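Local coordinates for protein glycosyl hydrolase (Streptomyces cattleya, PDB 7LR8) that probably hydrolyses the Manβ1-4GlcNAc disaccharide of the N-glycan core as a family GH5 glycosidase, here carrying that sugar in its pocket, at residues B[97-102]-B[154-159]; B[150-155]-B[266-271]; B[195-200]-B[207-212]. The protein carries 1 engineered substitution. All coordinates share one frame; numbering follows the deposited sequence.

Contact 1 of 3, residues B[97-102]-B[154-159]. With NAG (2-acetamido-2-deoxy-beta-D-glucopyranose), chain D; BMA (beta-D-mannopyranose), chain C.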
loop_
_atom_site.group_PDB
_atom_site.type_symbol
_atom_site.label_atom_id
_atom_site.label_comp_id
_atom_site.label_asym_id
_atom_site.label_seq_id
_atom_site.Cartn_x
_atom_site.Cartn_y
_atom_site.Cartn_z
ATOM N N GLN B 97 -6.582 7.165 -6.705
ATOM C CA GLN B 97 -6.161 7.481 -5.332
ATOM C C GLN B 97 -5.368 6.282 -4.827
ATOM O O GLN B 97 -5.951 5.288 -4.388
ATOM C CB GLN B 97 -7.340 7.762 -4.400
ATOM C CG GLN B 97 -8.058 9.068 -4.667
ATOM C CD GLN B 97 -8.889 8.966 -5.934
ATOM O OE1 GLN B 97 -8.679 9.713 -6.883
ATOM N NE2 GLN B 97 -9.810 8.009 -5.961
ATOM N N GLY B 98 -4.045 6.402 -4.822
ATOM C CA GLY B 98 -3.395 7.680 -5.026
ATOM C C GLY B 98 -3.373 8.419 -3.705
ATOM O O GLY B 98 -3.319 7.802 -2.638
ATOM N N HIS B 99 -3.472 9.740 -3.747
ATOM C CA HIS B 99 -3.354 10.551 -2.540
ATOM C C HIS B 99 -4.715 10.909 -1.950
ATOM O O HIS B 99 -5.606 11.370 -2.669
ATOM C CB HIS B 99 -2.588 11.837 -2.818
ATOM C CG HIS B 99 -2.284 12.598 -1.569
ATOM N ND1 HIS B 99 -1.234 12.258 -0.748
ATOM C CD2 HIS B 99 -2.935 13.617 -0.951
ATOM C CE1 HIS B 99 -1.216 13.068 0.297
ATOM N NE2 HIS B 99 -2.241 13.898 0.200
ATOM N N LEU B 100 -4.853 10.736 -0.639
ATOM C CA LEU B 100 -6.030 11.213 0.081
ATOM C C LEU B 100 -5.631 11.656 1.480
ATOM O O LEU B 100 -5.196 10.825 2.287
ATOM C CB LEU B 100 -7.106 10.123 0.163
ATOM C CG LEU B 100 -7.932 9.830 -1.095
ATOM C CD1 LEU B 100 -8.726 8.537 -0.920
ATOM C CD2 LEU B 100 -8.859 11.002 -1.411
ATOM N N SER B 101 -5.799 12.953 1.767
ATOM C CA SER B 101 -5.759 13.489 3.133
ATOM C C SER B 101 -4.471 13.119 3.872
ATOM O O SER B 101 -4.499 12.734 5.042
ATOM C CB SER B 101 -6.980 13.023 3.931
ATOM O OG SER B 101 -8.180 13.242 3.210
ATOM N N SER B 102 -3.335 13.258 3.173
ATOM C CA SER B 102 -1.942 13.097 3.620
ATOM C C SER B 102 -1.412 11.683 3.423
ATOM O O SER B 102 -0.208 11.472 3.569
ATOM C CB SER B 102 -1.704 13.513 5.085
ATOM O OG SER B 102 -2.118 12.486 5.980
ATOM N N ILE B 154 -3.319 13.911 -8.490
ATOM C CA ILE B 154 -2.268 12.955 -8.817
ATOM C C ILE B 154 -0.946 13.668 -9.059
ATOM O O ILE B 154 0.119 13.076 -8.856
ATOM C CB ILE B 154 -2.673 12.090 -10.039
ATOM C CG1 ILE B 154 -1.786 10.840 -10.133
ATOM C CG2 ILE B 154 -2.595 12.885 -11.334
ATOM C CD1 ILE B 154 -2.197 9.749 -9.173
ATOM N N ASN B 155 -0.989 14.948 -9.448
ATOM C CA ASN B 155 0.236 15.721 -9.636
ATOM C C ASN B 155 1.103 15.777 -8.386
ATOM O O ASN B 155 2.290 16.098 -8.497
ATOM C CB ASN B 155 -0.074 17.155 -10.109
ATOM C CG ASN B 155 -0.844 18.004 -9.076
ATOM O OD1 ASN B 155 -1.798 17.549 -8.440
ATOM N ND2 ASN B 155 -0.432 19.252 -8.938
ATOM N N GLN B 156 0.551 15.498 -7.199
ATOM C CA GLN B 156 1.401 15.563 -6.011
ATOM C C GLN B 156 2.448 14.451 -5.976
ATOM O O GLN B 156 3.383 14.543 -5.180
ATOM C CB GLN B 156 0.550 15.541 -4.729
ATOM C CG GLN B 156 -0.085 14.186 -4.404
ATOM C CD GLN B 156 0.682 13.392 -3.368
ATOM O OE1 GLN B 156 1.127 13.926 -2.359
ATOM N NE2 GLN B 156 0.834 12.095 -3.619
ATOM N N PHE B 157 2.341 13.433 -6.833
ATOM C CA PHE B 157 3.384 12.419 -6.921
ATOM C C PHE B 157 4.546 12.836 -7.811
ATOM O O PHE B 157 5.534 12.093 -7.887
ATOM C CB PHE B 157 2.806 11.100 -7.455
ATOM C CG PHE B 157 1.901 10.393 -6.481
ATOM C CD1 PHE B 157 2.439 9.634 -5.443
ATOM C CD2 PHE B 157 0.512 10.464 -6.622
ATOM C CE1 PHE B 157 1.611 8.970 -4.552
ATOM C CE2 PHE B 157 -0.322 9.814 -5.728
ATOM C CZ PHE B 157 0.232 9.059 -4.692
ATOM N N SER B 158 4.455 13.985 -8.490
ATOM C CA SER B 158 5.292 14.249 -9.652
ATOM C C SER B 158 6.527 15.085 -9.350
ATOM O O SER B 158 7.387 15.226 -10.232
ATOM C CB SER B 158 4.464 14.920 -10.769
ATOM O OG SER B 158 4.192 16.286 -10.509
ATOM N N GLY B 159 6.662 15.607 -8.138
ATOM C CA GLY B 159 7.842 16.389 -7.817
ATOM C C GLY B 159 7.787 16.923 -6.403
ATOM O O GLY B 159 6.938 16.533 -5.595
HETATM C C1 NAG D . -1.625 19.127 0.266
HETATM C C2 NAG D . -2.062 17.875 1.027
HETATM C C3 NAG D . -3.251 17.207 0.322
HETATM C C4 NAG D . -4.368 18.211 0.047
HETATM C C5 NAG D . -3.772 19.399 -0.711
HETATM C C6 NAG D . -4.742 20.509 -1.031
HETATM C C7 NAG D . -0.567 16.381 2.296
HETATM C C8 NAG D . 0.622 15.463 2.216
HETATM N N2 NAG D . -0.946 16.949 1.145
HETATM O O1 NAG D . -0.638 19.775 0.997
HETATM O O3 NAG D . -3.738 16.127 1.109
HETATM O O4 NAG D . -5.383 17.551 -0.709
HETATM O O5 NAG D . -2.738 19.990 0.085
HETATM O O6 NAG D . -4.135 21.483 -1.870
HETATM O O7 NAG D . -1.159 16.591 3.354
HETATM C C1 BMA C . -6.761 18.010 -0.565
HETATM C C2 BMA C . -7.728 16.789 -0.689
HETATM C C3 BMA C . -7.436 15.819 0.437
HETATM C C4 BMA C . -7.320 16.595 1.820
HETATM C C5 BMA C . -7.757 18.080 1.675
HETATM C C6 BMA C . -7.569 18.890 2.938
HETATM O O2 BMA C . -7.577 16.120 -1.932
HETATM O O3 BMA C . -6.269 15.015 0.132
HETATM O O4 BMA C . -8.146 15.951 2.751
HETATM O O5 BMA C . -6.946 18.727 0.677
HETATM O O6 BMA C . -6.155 18.875 3.253
#
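His99 meets Gln156 beside the sugar pocket of a (beta/alpha)8 barrel, where the chain after strand 90-94 faces the 3-10 turn that follows strand 145-152. Gln156 OE1 lies over one face of the imidazole, toward its rim, 3.3 Å from His99 ND1, with amide and ring planes 31° apart; the angle is too poor for a hydrogen bond, and OE1 bonds instead to Trp113 of the second subunit. The imidazole suits this spot because it has a nitrogen for each side: His99 ND1 is hydrogen-bonded to Asp104, while His99 NE2 shares a hydrogen bond of 2.8 Å with O3 of the N-acetylglucosamine, an oxygen lying at the ring edge near its plane. That reach depends on His99 CG standing anti to the backbone N (chi1 -172°). Ser101 N adds a fairly straight bond of 2.7 Å to O3 of the mannose. Behind this first shell, Phe157 turns its ring edge to the backbone, CZ lying 3.8 Å from Gly98 C. Gly98 follows a cis peptide and has positive phi, a combination well served by glycine. Phe157 also receives the Gln156 amide, whose NE2 sits 3.1 Å above the plane, over the centre of its ring.

Contact 2 of 3, residues B[150-155]-B[266-271]. Engineered in segment 150-155: Ala153 (natural residue Glu). With BMA (beta-D-mannopyranose), chain C.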
loop_
_atom_site.group_PDB
_atom_site.type_symbol
_atom_site.label_atom_id
_atom_site.label_comp_id
_atom_site.label_asym_id
_atom_site.label_seq_id
_atom_site.Cartn_x
_atom_site.Cartn_y
_atom_site.Cartn_z
ATOM N N VAL B 150 -9.533 11.992 -13.349
ATOM C CA VAL B 150 -8.456 11.005 -13.480
ATOM C C VAL B 150 -7.986 10.524 -12.108
ATOM O O VAL B 150 -7.887 9.314 -11.860
ATOM C CB VAL B 150 -7.296 11.576 -14.316
ATOM C CG1 VAL B 150 -6.057 10.675 -14.188
ATOM C CG2 VAL B 150 -7.726 11.707 -15.774
ATOM N N GLY B 151 -7.726 11.455 -11.190
ATOM C CA GLY B 151 -7.365 11.085 -9.822
ATOM C C GLY B 151 -7.168 12.335 -8.985
ATOM O O GLY B 151 -6.861 13.415 -9.497
ATOM N N ASN B 152 -7.342 12.163 -7.679
ATOM C CA ASN B 152 -7.352 13.313 -6.769
ATOM C C ASN B 152 -5.939 13.870 -6.620
ATOM O O ASN B 152 -5.110 13.311 -5.894
ATOM C CB ASN B 152 -7.902 12.918 -5.403
ATOM C CG ASN B 152 -7.759 14.037 -4.397
ATOM O OD1 ASN B 152 -8.129 15.161 -4.696
ATOM N ND2 ASN B 152 -7.176 13.749 -3.228
ATOM N N ALA B 153 -5.659 14.982 -7.301
ATOM C CA ALA B 153 -4.374 15.666 -7.185
ATOM C C ALA B 153 -3.219 14.695 -7.409
ATOM O O ALA B 153 -2.254 14.648 -6.637
ATOM C CB ALA B 153 -4.240 16.362 -5.820
ATOM N N ILE B 154 -3.319 13.911 -8.490
ATOM C CA ILE B 154 -2.268 12.955 -8.817
ATOM C C ILE B 154 -0.946 13.668 -9.059
ATOM O O ILE B 154 0.119 13.076 -8.856
ATOM C CB ILE B 154 -2.673 12.090 -10.039
ATOM C CG1 ILE B 154 -1.786 10.840 -10.133
ATOM C CG2 ILE B 154 -2.595 12.885 -11.334
ATOM C CD1 ILE B 154 -2.197 9.749 -9.173
ATOM N N ASN B 155 -0.989 14.948 -9.448
ATOM C CA ASN B 155 0.236 15.721 -9.636
ATOM C C ASN B 155 1.103 15.777 -8.386
ATOM O O ASN B 155 2.290 16.098 -8.497
ATOM C CB ASN B 155 -0.074 17.155 -10.109
ATOM C CG ASN B 155 -0.844 18.004 -9.076
ATOM O OD1 ASN B 155 -1.798 17.549 -8.440
ATOM N ND2 ASN B 155 -0.432 19.252 -8.938
ATOM N N LEU B 266 -14.993 24.507 -9.075
ATOM C CA LEU B 266 -14.375 24.555 -7.750
ATOM C C LEU B 266 -14.678 23.228 -7.072
ATOM O O LEU B 266 -15.674 23.068 -6.365
ATOM C CB LEU B 266 -14.904 25.742 -6.949
ATOM C CG LEU B 266 -14.331 25.849 -5.547
ATOM C CD1 LEU B 266 -12.827 26.110 -5.589
ATOM C CD2 LEU B 266 -15.061 26.983 -4.802
ATOM N N GLN B 267 -13.822 22.239 -7.335
ATOM C CA GLN B 267 -14.086 20.859 -6.977
ATOM C C GLN B 267 -13.686 20.521 -5.553
ATOM O O GLN B 267 -14.115 19.482 -5.035
ATOM C CB GLN B 267 -13.354 19.936 -7.963
ATOM C CG GLN B 267 -13.860 18.523 -7.989
ATOM C CD GLN B 267 -12.993 17.646 -8.859
ATOM O OE1 GLN B 267 -11.765 17.673 -8.739
ATOM N NE2 GLN B 267 -13.615 16.872 -9.742
ATOM N N GLU B 268 -12.881 21.371 -4.916
ATOM C CA GLU B 268 -12.641 21.301 -3.479
ATOM C C GLU B 268 -12.563 22.703 -2.916
ATOM O O GLU B 268 -11.893 23.571 -3.481
ATOM C CB GLU B 268 -11.336 20.590 -3.114
ATOM C CG GLU B 268 -11.338 19.124 -3.441
ATOM C CD GLU B 268 -9.990 18.481 -3.178
ATOM O OE1 GLU B 268 -9.130 19.136 -2.539
ATOM O OE2 GLU B 268 -9.804 17.332 -3.617
ATOM N N VAL B 269 -13.239 22.906 -1.790
ATOM C CA VAL B 269 -13.072 24.102 -0.972
ATOM C C VAL B 269 -13.475 23.691 0.433
ATOM O O VAL B 269 -14.485 22.999 0.615
ATOM C CB VAL B 269 -13.900 25.298 -1.485
ATOM C CG1 VAL B 269 -15.381 24.920 -1.683
ATOM C CG2 VAL B 269 -13.763 26.490 -0.501
ATOM N N GLY B 270 -12.681 24.067 1.432
ATOM C CA GLY B 270 -12.983 23.681 2.794
ATOM C C GLY B 270 -12.454 24.697 3.780
ATOM O O GLY B 270 -11.774 25.660 3.414
ATOM N N ALA B 271 -12.735 24.435 5.060
ATOM C CA ALA B 271 -12.474 25.370 6.157
ATOM C C ALA B 271 -11.535 24.708 7.158
ATOM O O ALA B 271 -11.988 24.173 8.185
ATOM C CB ALA B 271 -13.781 25.792 6.825
HETATM C C1 BMA C . -6.761 18.010 -0.565
HETATM C C2 BMA C . -7.728 16.789 -0.689
HETATM C C3 BMA C . -7.436 15.819 0.437
HETATM C C4 BMA C . -7.320 16.595 1.820
HETATM C C5 BMA C . -7.757 18.080 1.675
HETATM C C6 BMA C . -7.569 18.890 2.938
HETATM O O2 BMA C . -7.577 16.120 -1.932
HETATM O O3 BMA C . -6.269 15.015 0.132
HETATM O O4 BMA C . -8.146 15.951 2.751
HETATM O O5 BMA C . -6.946 18.727 0.677
HETATM O O6 BMA C . -6.155 18.875 3.253
#
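Asn152 and Glu268 face one another from the C-terminal ends of two barrel strands whose backbones stay well apart, the nearest CA atoms, of Asn152 and Gln267, being 10.1 Å from each other. A short amide and a longer, extended carboxylate bridge this gap. Asn152 swings its amide away from its own backbone N (chi1 173°); the two side chains cross at about a right angle, and the amide and carboxylate planes are 44° apart. Asn152 OD1 and Glu268 OE2, both acceptors, are 2.9 Å apart; Arg54 hydrogen-bonds to OD1 and forms a salt bridge with OE2, which probably offsets their repulsion. Mannose O2 fits between the two side chains: Asn152 ND2 donates to it over 2.7 Å at 146°, and Glu268 OE2 lies 3.0 Å from it. Glu268 OE1, held by Trp226, approaches the anomeric carbon, C1 of the mannose, to 3.3 Å, consistent with the nucleophile of a retaining GH5 enzyme. Ala153, engineered from Glu, follows Asn152; the natural Asn-Glu sequence is as in related GH5 enzymes, where that Glu is the acid/base, probably so here. Strand 145-152 runs between strands 90-94 and 194-196, with helix 170-187 packed on Val150, whereas strand 264-269 lies between 298-304 and 221-225.

Contact 3 of 3, residues B[195-200]-B[207-212]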
loop_
_atom_site.group_PDB
_atom_site.type_symbol
_atom_site.label_atom_id
_atom_site.label_comp_id
_atom_site.label_asym_id
_atom_site.label_seq_id
_atom_site.Cartn_x
_atom_site.Cartn_y
_atom_site.Cartn_z
ATOM N N HIS B 195 -9.407 16.108 -15.335
ATOM C CA HIS B 195 -8.380 15.814 -14.352
ATOM C C HIS B 195 -8.337 16.987 -13.386
ATOM O O HIS B 195 -8.824 18.078 -13.695
ATOM C CB HIS B 195 -7.012 15.567 -15.022
ATOM C CG HIS B 195 -6.391 16.800 -15.599
ATOM N ND1 HIS B 195 -5.374 17.483 -14.967
ATOM C CD2 HIS B 195 -6.640 17.471 -16.747
ATOM C CE1 HIS B 195 -5.025 18.525 -15.699
ATOM N NE2 HIS B 195 -5.776 18.538 -16.787
ATOM N N ALA B 196 -7.778 16.753 -12.196
ATOM C CA ALA B 196 -7.899 17.703 -11.090
ATOM C C ALA B 196 -6.580 17.738 -10.340
ATOM O O ALA B 196 -6.239 16.779 -9.639
ATOM C CB ALA B 196 -9.036 17.319 -10.146
ATOM N N GLU B 197 -5.848 18.834 -10.479
ATOM C CA GLU B 197 -4.515 18.952 -9.900
ATOM C C GLU B 197 -4.515 19.969 -8.763
ATOM O O GLU B 197 -5.217 20.986 -8.828
ATOM C CB GLU B 197 -3.499 19.357 -10.972
ATOM C CG GLU B 197 -3.602 18.548 -12.287
ATOM C CD GLU B 197 -3.599 17.036 -12.083
ATOM O OE1 GLU B 197 -4.174 16.311 -12.932
ATOM O OE2 GLU B 197 -3.022 16.558 -11.088
ATOM N N TYR B 198 -3.737 19.690 -7.716
ATOM C CA TYR B 198 -3.663 20.622 -6.596
ATOM C C TYR B 198 -2.828 21.846 -6.978
ATOM O O TYR B 198 -2.185 21.884 -8.029
ATOM C CB TYR B 198 -3.136 19.923 -5.344
ATOM C CG TYR B 198 -1.647 20.020 -5.074
ATOM C CD1 TYR B 198 -0.745 19.186 -5.720
ATOM C CD2 TYR B 198 -1.155 20.915 -4.123
ATOM C CE1 TYR B 198 0.618 19.257 -5.455
ATOM C CE2 TYR B 198 0.199 20.990 -3.847
ATOM C CZ TYR B 198 1.077 20.157 -4.515
ATOM O OH TYR B 198 2.425 20.247 -4.227
ATOM N N ASP B 199 -2.858 22.875 -6.114
ATOM C CA ASP B 199 -2.497 24.225 -6.551
ATOM C C ASP B 199 -1.023 24.389 -6.922
ATOM O O ASP B 199 -0.661 25.462 -7.418
ATOM C CB ASP B 199 -2.925 25.277 -5.498
ATOM C CG ASP B 199 -2.240 25.110 -4.136
ATOM O OD1 ASP B 199 -1.103 24.584 -4.067
ATOM O OD2 ASP B 199 -2.862 25.519 -3.125
ATOM N N ALA B 200 -0.173 23.371 -6.729
ATOM C CA ALA B 200 1.162 23.423 -7.324
ATOM C C ALA B 200 1.094 23.651 -8.830
ATOM O O ALA B 200 2.002 24.256 -9.413
ATOM C CB ALA B 200 1.922 22.127 -7.044
ATOM N N HIS B 207 7.016 22.840 -11.531
ATOM C CA HIS B 207 6.117 21.706 -11.320
ATOM C C HIS B 207 5.659 21.154 -12.671
ATOM O O HIS B 207 5.310 21.931 -13.564
ATOM C CB HIS B 207 4.920 22.150 -10.468
ATOM C CG HIS B 207 4.005 21.033 -10.071
ATOM N ND1 HIS B 207 4.374 20.049 -9.177
ATOM C CD2 HIS B 207 2.724 20.763 -10.426
ATOM C CE1 HIS B 207 3.360 19.218 -9.003
ATOM N NE2 HIS B 207 2.353 19.621 -9.760
ATOM N N PRO B 208 5.666 19.829 -12.861
ATOM C CA PRO B 208 5.459 19.275 -14.213
ATOM C C PRO B 208 4.049 19.449 -14.732
ATOM O O PRO B 208 3.846 19.466 -15.954
ATOM C CB PRO B 208 5.798 17.784 -14.044
ATOM C CG PRO B 208 6.562 17.690 -12.778
ATOM C CD PRO B 208 6.055 18.792 -11.893
ATOM N N PHE B 209 3.063 19.529 -13.846
ATOM C CA PHE B 209 1.684 19.736 -14.254
ATOM C C PHE B 209 1.446 21.233 -14.303
ATOM O O PHE B 209 1.735 21.940 -13.331
ATOM C CB PHE B 209 0.723 19.035 -13.291
ATOM C CG PHE B 209 0.648 17.536 -13.494
ATOM C CD1 PHE B 209 1.626 16.696 -12.973
ATOM C CD2 PHE B 209 -0.415 16.971 -14.187
ATOM C CE1 PHE B 209 1.552 15.306 -13.160
ATOM C CE2 PHE B 209 -0.500 15.591 -14.381
ATOM C CZ PHE B 209 0.489 14.754 -13.868
ATOM N N THR B 210 0.980 21.724 -15.448
ATOM C CA THR B 210 0.989 23.153 -15.722
ATOM C C THR B 210 -0.416 23.744 -15.714
ATOM O O THR B 210 -1.415 23.016 -15.766
ATOM C CB THR B 210 1.638 23.434 -17.084
ATOM O OG1 THR B 210 0.802 22.910 -18.128
ATOM C CG2 THR B 210 3.031 22.796 -17.168
ATOM N N PRO B 211 -0.531 25.074 -15.639
ATOM C CA PRO B 211 -1.856 25.687 -15.834
ATOM C C PRO B 211 -2.466 25.336 -17.177
ATOM O O PRO B 211 -3.682 25.135 -17.279
ATOM C CB PRO B 211 -1.568 27.188 -15.721
ATOM C CG PRO B 211 -0.291 27.282 -14.920
ATOM C CD PRO B 211 0.506 26.073 -15.315
ATOM N N ALA B 212 -1.647 25.251 -18.220
ATOM C CA ALA B 212 -2.166 24.879 -19.531
ATOM C C ALA B 212 -2.782 23.480 -19.513
ATOM O O ALA B 212 -3.832 23.256 -20.129
ATOM C CB ALA B 212 -1.053 24.969 -20.573
#
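The chi1 of His207 (-174°) turns its imidazole away from its own backbone N and lays it against Ala200, while Glu197 bends at chi2 and brings its carboxylate over the ring of Phe209. The first pair is a CH-pi contact: the Ala200 methyl, CB, stands 3.6 Å from the centroid of the His207 ring and almost exactly on its normal. A small side chain suits this place because the ring lies against the backbone too, His207 CD2 being 3.7 Å from Ala200 C. Pro208 CD packs on the opposite face, and His207 NE2 is hydrogen-bonded to Asn155, which fixes the ring's rotation. In the second pair the carboxylate lies 28° from the plane of the aromatic ring, with Glu197 CD 3.8 Å from Phe209 CD2. This buried acid is well supplied with donors. Glu197 OE1 accepts, on its anti lone pair, a hydrogen bond of 2.6 Å at 160° from His195 ND1, and the backbone N of Asn155 bonds to OE2; together they would probably favour the charged form. Tyr198, part of the glycan pocket, touches His207 more loosely. The contact thus joins the loop leaving strand 194-196 to the loop entering helix 211-216, which Thr210 N-caps through His213 N, while Leu177 of helix 170-187 packs against His195, Glu197 and Phe209.

Overall arrangement
All three contacts are buried, but at different depths: contact 2 is nearest the centre of the chain, whereas contacts 1 and 3 lie further out, and contact 1 alone is reached by the second subunit. Contacts 1 and 2 share Ile154 and Asn155 and both grip the mannose; Gln97 OE1 and the carbonyl O of His99 take bonds from Asn152 N and ND2. Asn155 ties both to contact 3, offering OD1 to Tyr198 N and also reaching segment 207-212. Contact 2 is polar and spans the barrel mouth, contact 1 mixes sugar binding with ring and amide packing, and contact 3 is mainly packing of rings, a methyl and a carboxylate in the loops just past strand 194-196, the neighbour of strand 145-152.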